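Local coordinates for protein virB8 (Agrobacterium tumefaciens, PDB 2CC3), which is suggested to act at the bacterial surface in directing T-DNA transfer to plant cells, as a dimeric inner-membrane protein of the type IV secretion system, at residues V10-L15 / G84-R89; A108-E113 / T133-S138. One frame throughout, in Å; residues are numbered along the deposited sequence.

Interaction 1: residues V10-L15 / G84-R89; sequences VVNASL and GVQQIR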
loop_
_atom_site.group_PDB
_atom_site.type_symbol
_atom_site.label_atom_id
_atom_site.label_comp_id
_atom_site.label_asym_id
_atom_site.label_seq_id
_atom_site.Cartn_x
_atom_site.Cartn_y
_atom_site.Cartn_z
ATOM N N VAL A 10 -4.804 8.890 -10.582
ATOM C CA VAL A 10 -5.473 8.153 -9.521
ATOM C C VAL A 10 -6.002 6.785 -9.970
ATOM O O VAL A 10 -5.836 5.792 -9.251
ATOM C CB VAL A 10 -6.559 9.038 -8.866
ATOM C CG1 VAL A 10 -7.275 8.306 -7.719
ATOM C CG2 VAL A 10 -5.894 10.302 -8.318
ATOM N N VAL A 11 -6.644 6.724 -11.133
ATOM C CA VAL A 11 -7.068 5.430 -11.706
ATOM C C VAL A 11 -5.931 4.431 -11.762
ATOM O O VAL A 11 -6.037 3.321 -11.198
ATOM C CB VAL A 11 -7.654 5.585 -13.115
ATOM C CG1 VAL A 11 -7.956 4.223 -13.717
ATOM C CG2 VAL A 11 -8.977 6.399 -13.068
ATOM N N ASN A 12 -4.832 4.839 -12.416
ATOM C CA ASN A 12 -3.722 3.938 -12.738
ATOM C C ASN A 12 -3.047 3.413 -11.503
ATOM O O ASN A 12 -2.667 2.228 -11.424
ATOM C CB ASN A 12 -2.677 4.618 -13.639
ATOM C CG ASN A 12 -3.212 4.976 -15.016
ATOM O OD1 ASN A 12 -4.248 4.495 -15.461
ATOM N ND2 ASN A 12 -2.503 5.854 -15.685
ATOM N N ALA A 13 -2.886 4.321 -10.538
ATOM C CA ALA A 13 -2.377 4.008 -9.232
ATOM C C ALA A 13 -3.283 3.046 -8.460
ATOM O O ALA A 13 -2.788 2.099 -7.838
ATOM C CB ALA A 13 -2.094 5.315 -8.428
ATOM N N SER A 14 -4.590 3.273 -8.455
ATOM C CA SER A 14 -5.484 2.403 -7.614
ATOM C C SER A 14 -5.606 0.984 -8.239
ATOM O O SER A 14 -5.669 -0.022 -7.526
ATOM C CB SER A 14 -6.895 2.992 -7.390
ATOM O OG SER A 14 -6.933 4.364 -6.995
ATOM N N LEU A 15 -5.633 0.933 -9.570
ATOM C CA LEU A 15 -5.785 -0.328 -10.302
ATOM C C LEU A 15 -4.550 -1.178 -10.203
ATOM O O LEU A 15 -4.645 -2.403 -10.038
ATOM C CB LEU A 15 -6.192 -0.076 -11.760
ATOM C CG LEU A 15 -7.610 0.472 -11.977
ATOM C CD1 LEU A 15 -7.774 1.019 -13.391
ATOM C CD2 LEU A 15 -8.671 -0.574 -11.692
ATOM N N GLY A 84 -13.346 2.513 -18.678
ATOM C CA GLY A 84 -13.646 1.529 -17.645
ATOM C C GLY A 84 -12.979 0.161 -17.758
ATOM O O GLY A 84 -13.330 -0.746 -16.999
ATOM N N VAL A 85 -12.040 0.016 -18.702
ATOM C CA VAL A 85 -11.244 -1.214 -18.932
ATOM C C VAL A 85 -9.750 -0.838 -19.093
ATOM O O VAL A 85 -9.388 0.069 -19.843
ATOM C CB VAL A 85 -11.766 -2.083 -20.160
ATOM C CG1 VAL A 85 -11.142 -3.492 -20.179
ATOM C CG2 VAL A 85 -13.283 -2.270 -20.082
ATOM N N GLN A 86 -8.900 -1.493 -18.319
ATOM C CA GLN A 86 -7.497 -1.258 -18.402
ATOM C C GLN A 86 -6.851 -2.640 -18.432
ATOM O O GLN A 86 -7.345 -3.576 -17.764
ATOM C CB GLN A 86 -6.997 -0.413 -17.214
ATOM C CG GLN A 86 -5.703 0.364 -17.521
ATOM C CD GLN A 86 -5.263 1.344 -16.401
ATOM O OE1 GLN A 86 -4.733 0.921 -15.359
ATOM N NE2 GLN A 86 -5.443 2.655 -16.644
ATOM N N GLN A 87 -5.805 -2.782 -19.252
ATOM C CA GLN A 87 -4.970 -3.959 -19.170
ATOM C C GLN A 87 -3.653 -3.574 -18.539
ATOM O O GLN A 87 -3.087 -2.519 -18.846
ATOM C CB GLN A 87 -4.765 -4.611 -20.550
ATOM C CG GLN A 87 -5.985 -5.365 -21.010
ATOM C CD GLN A 87 -5.792 -6.114 -22.305
ATOM O OE1 GLN A 87 -5.718 -5.520 -23.383
ATOM N NE2 GLN A 87 -5.740 -7.428 -22.213
ATOM N N ILE A 88 -3.176 -4.442 -17.652
ATOM C CA ILE A 88 -1.946 -4.215 -16.896
ATOM C C ILE A 88 -1.003 -5.385 -17.031
ATOM O O ILE A 88 -1.309 -6.489 -16.551
ATOM C CB ILE A 88 -2.248 -3.992 -15.392
ATOM C CG1 ILE A 88 -3.134 -2.766 -15.209
ATOM C CG2 ILE A 88 -0.946 -3.858 -14.604
ATOM C CD1 ILE A 88 -3.579 -2.547 -13.809
ATOM N N ARG A 89 0.151 -5.136 -17.655
ATOM C CA ARG A 89 1.187 -6.135 -17.804
ATOM C C ARG A 89 2.111 -6.055 -16.593
ATOM O O ARG A 89 2.496 -4.958 -16.203
ATOM C CB ARG A 89 1.987 -5.879 -19.081
ATOM C CG ARG A 89 2.745 -7.090 -19.593
ATOM C CD ARG A 89 2.121 -7.691 -20.861
ATOM N NE ARG A 89 2.501 -9.101 -21.050
ATOM C CZ ARG A 89 3.683 -9.524 -21.483
ATOM N NH1 ARG A 89 4.667 -8.687 -21.767
ATOM N NH2 ARG A 89 3.903 -10.812 -21.608
HETATM O O HOH W 1 -2.330 1.051 -13.813
#

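Interaction 2: residues A108-E113 / T133-S138; sequences ATVRYE and TSYQTS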
loop_
_atom_site.group_PDB
_atom_site.type_symbol
_atom_site.label_atom_id
_atom_site.label_comp_id
_atom_site.label_asym_id
_atom_site.label_seq_id
_atom_site.Cartn_x
_atom_site.Cartn_y
_atom_site.Cartn_z
ATOM N N ALA A 108 -3.152 -8.474 -16.629
ATOM C CA ALA A 108 -4.471 -8.415 -15.988
ATOM C C ALA A 108 -5.400 -7.573 -16.847
ATOM O O ALA A 108 -4.992 -6.523 -17.372
ATOM C CB ALA A 108 -4.389 -7.859 -14.501
ATOM N N THR A 109 -6.635 -8.042 -17.027
ATOM C CA THR A 109 -7.683 -7.227 -17.649
ATOM C C THR A 109 -8.656 -6.750 -16.568
ATOM O O THR A 109 -9.278 -7.568 -15.888
ATOM C CB THR A 109 -8.402 -7.970 -18.840
ATOM O OG1 THR A 109 -7.410 -8.414 -19.775
ATOM C CG2 THR A 109 -9.351 -7.033 -19.569
ATOM N N VAL A 110 -8.770 -5.427 -16.408
ATOM C CA VAL A 110 -9.502 -4.855 -15.256
ATOM C C VAL A 110 -10.566 -3.869 -15.710
ATOM O O VAL A 110 -10.247 -2.821 -16.263
ATOM C CB VAL A 110 -8.565 -4.167 -14.217
ATOM C CG1 VAL A 110 -9.360 -3.688 -12.981
ATOM C CG2 VAL A 110 -7.434 -5.119 -13.772
ATOM N N ARG A 111 -11.831 -4.233 -15.491
ATOM C CA ARG A 111 -12.959 -3.322 -15.674
ATOM C C ARG A 111 -13.330 -2.730 -14.312
ATOM O O ARG A 111 -13.376 -3.433 -13.291
ATOM C CB ARG A 111 -14.180 -4.057 -16.310
ATOM C CG ARG A 111 -15.294 -3.122 -16.800
ATOM C CD ARG A 111 -16.599 -3.833 -17.178
ATOM N NE ARG A 111 -16.448 -4.571 -18.421
ATOM C CZ ARG A 111 -16.518 -4.030 -19.634
ATOM N NH1 ARG A 111 -16.746 -2.725 -19.794
ATOM N NH2 ARG A 111 -16.334 -4.798 -20.702
ATOM N N TYR A 112 -13.618 -1.443 -14.296
ATOM C CA TYR A 112 -13.880 -0.768 -13.033
ATOM C C TYR A 112 -14.997 0.225 -13.273
ATOM O O TYR A 112 -15.192 0.654 -14.404
ATOM C CB TYR A 112 -12.593 -0.050 -12.524
ATOM C CG TYR A 112 -12.110 1.080 -13.434
ATOM C CD1 TYR A 112 -12.501 2.394 -13.198
ATOM C CD2 TYR A 112 -11.264 0.831 -14.529
ATOM C CE1 TYR A 112 -12.094 3.410 -14.018
ATOM C CE2 TYR A 112 -10.817 1.878 -15.354
ATOM C CZ TYR A 112 -11.251 3.153 -15.086
ATOM O OH TYR A 112 -10.876 4.226 -15.876
ATOM N N GLU A 113 -15.712 0.580 -12.203
ATOM C CA GLU A 113 -16.642 1.699 -12.187
ATOM C C GLU A 113 -16.197 2.708 -11.111
ATOM O O GLU A 113 -15.379 2.409 -10.262
ATOM C CB GLU A 113 -18.061 1.204 -11.876
ATOM C CG GLU A 113 -18.288 0.842 -10.389
ATOM C CD GLU A 113 -19.472 -0.109 -10.126
ATOM O OE1 GLU A 113 -19.757 -0.367 -8.940
ATOM O OE2 GLU A 113 -20.118 -0.603 -11.083
ATOM N N THR A 133 -15.271 -4.356 -11.166
ATOM C CA THR A 133 -16.496 -5.079 -11.577
ATOM C C THR A 133 -16.266 -6.337 -12.440
ATOM O O THR A 133 -17.133 -7.246 -12.494
ATOM C CB THR A 133 -17.425 -4.134 -12.361
ATOM O OG1 THR A 133 -16.708 -3.532 -13.455
ATOM C CG2 THR A 133 -17.930 -3.066 -11.445
ATOM N N SER A 134 -15.116 -6.375 -13.121
ATOM C CA SER A 134 -14.587 -7.584 -13.734
ATOM C C SER A 134 -13.046 -7.657 -13.678
ATOM O O SER A 134 -12.346 -6.638 -13.790
ATOM C CB SER A 134 -15.098 -7.739 -15.168
ATOM O OG SER A 134 -14.543 -8.909 -15.739
ATOM N N TYR A 135 -12.537 -8.869 -13.489
ATOM C CA TYR A 135 -11.114 -9.113 -13.332
ATOM C C TYR A 135 -10.710 -10.510 -13.769
ATOM O O TYR A 135 -11.153 -11.494 -13.192
ATOM C CB TYR A 135 -10.704 -9.017 -11.884
ATOM C CG TYR A 135 -9.199 -9.117 -11.687
ATOM C CD1 TYR A 135 -8.395 -7.978 -11.806
ATOM C CD2 TYR A 135 -8.580 -10.346 -11.368
ATOM C CE1 TYR A 135 -7.014 -8.047 -11.591
ATOM C CE2 TYR A 135 -7.229 -10.418 -11.177
ATOM C CZ TYR A 135 -6.442 -9.250 -11.269
ATOM O OH TYR A 135 -5.060 -9.274 -11.080
ATOM N N GLN A 136 -9.801 -10.569 -14.737
ATOM C CA GLN A 136 -9.214 -11.811 -15.205
ATOM C C GLN A 136 -7.727 -11.590 -15.436
ATOM O O GLN A 136 -7.286 -10.505 -15.811
ATOM C CB GLN A 136 -9.862 -12.235 -16.538
ATOM C CG GLN A 136 -11.366 -12.552 -16.476
ATOM C CD GLN A 136 -12.276 -11.310 -16.560
ATOM O OE1 GLN A 136 -11.973 -10.337 -17.274
ATOM N NE2 GLN A 136 -13.398 -11.336 -15.804
ATOM N N THR A 137 -6.942 -12.617 -15.210
ATOM C CA THR A 137 -5.542 -12.491 -15.515
ATOM C C THR A 137 -5.019 -13.696 -16.273
ATOM O O THR A 137 -5.521 -14.799 -16.138
ATOM C CB THR A 137 -4.714 -12.108 -14.271
ATOM O OG1 THR A 137 -3.348 -11.939 -14.659
ATOM C CG2 THR A 137 -4.872 -13.149 -13.138
ATOM N N SER A 138 -4.053 -13.453 -17.133
ATOM C CA SER A 138 -3.523 -14.511 -17.963
ATOM C C SER A 138 -2.019 -14.456 -17.964
ATOM O O SER A 138 -1.420 -13.426 -18.245
ATOM C CB SER A 138 -4.086 -14.356 -19.372
ATOM O OG SER A 138 -4.182 -12.965 -19.665
HETATM O O HOH W 2 -12.058 -7.797 -16.820
#

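Interaction 1: residues V10-L15 / G84-R89
Q86 sets its CG anti to the backbone N (chi1 -155°) and runs on extended toward N12, whose own CG is turned beside its backbone N (chi1 -65°). The two side chains cross at about a right angle, their amide planes 53° apart, and Q86 NE2 donates to N12 OD1. At 2.5 Å the separation of NE2 from OD1 is very short, and its exact value should be read with doubt. A second NE2 bond, to D80 on strand 69-82, ties the same amide back into the sheet. Its other end is held too: one water donates both to Q86 OE1 at 2.9 Å and to N12 O at 2.7 Å, so both polar ends of the amide are linked to the helix.

This is the NTF2-like architecture, with the long helix 6-23 lying across a curved antiparallel sheet; the axes of helix 10-15 and strand 85-89 come no nearer than 10.5 Å, so long side chains do the bridging. One turn on from V11, L15 crosses Q86 obliquely, its CD1 3.6 Å from Q86 OE1 and close to Q86 CD as well, and its CB meets I88 CD1 at 4.1 Å. That I88 methyl also lies 3.9 Å from L15 O. W16 and V19 of the same helix continue the apolar cover over I88, while V10 packs on V10 of the second subunit.

Interaction 2: residues A108-E113 / T133-S138
T133 meets R111 with its backbone N donating to R111 O at 3.0 Å. Its OG1, between backbone N and carbonyl carbon (chi1 54°), adds a weak bond to the same oxygen and lies against the aliphatic part of the R111 side chain, while CG2 comes 3.3 Å from E113 OE2. S134 also turns its N to R111 O, weakly at 3.4 Å, and returns a firmer bond as S134 O takes R111 N at 3.0 Å. Y135 follows, its ring passing obliquely by V110, CD1 3.6 Å from V110 CG2, and farther out CE1 and OH border A108 CB. Beyond the pair, Y135 OH is hydrogen-bonded to E23 and the ring is edge-to-face with Y18, both on helix 6-23. Q136 pairs with T109 on the other face: T109 N reaches Q136 O at 2.8 Å, and Q136 N answers to T109 O. In Q136, chi2 (83°) folds CD back, and NE2 donates to S134 OG at 2.7 Å, with OG in the plane of the amide; a water joins S134 OG, Q136 OE1 and T109 O. T137 sits opposite A108 in a non-hydrogen-bonded pair, its OG1 held by Y90. T133 and S134 both face the single R111, a classic beta bulge that interrupts the antiparallel pairing of strands 102-114 and 130-139.

How the interactions relate
Interactions 1 and 2 have centres about 9 Å apart and come in series along the chain, the first closing before the second opens. They share one four-stranded antiparallel sheet: strands 85-96 and 102-114 are sequential neighbours in it, joined where Q86 O meets V110 N and I88 O meets A108 N, each pair 2.7 Å apart and probably hydrogen-bonded. Strand 130-139 then forms an outer edge within the chain. Helix 6-23 ties the two together from one face, since L15 of interaction 1 also packs on V110 of interaction 2. Between them they join the N-terminal helix and the last strand to the central strands of this periplasmic domain.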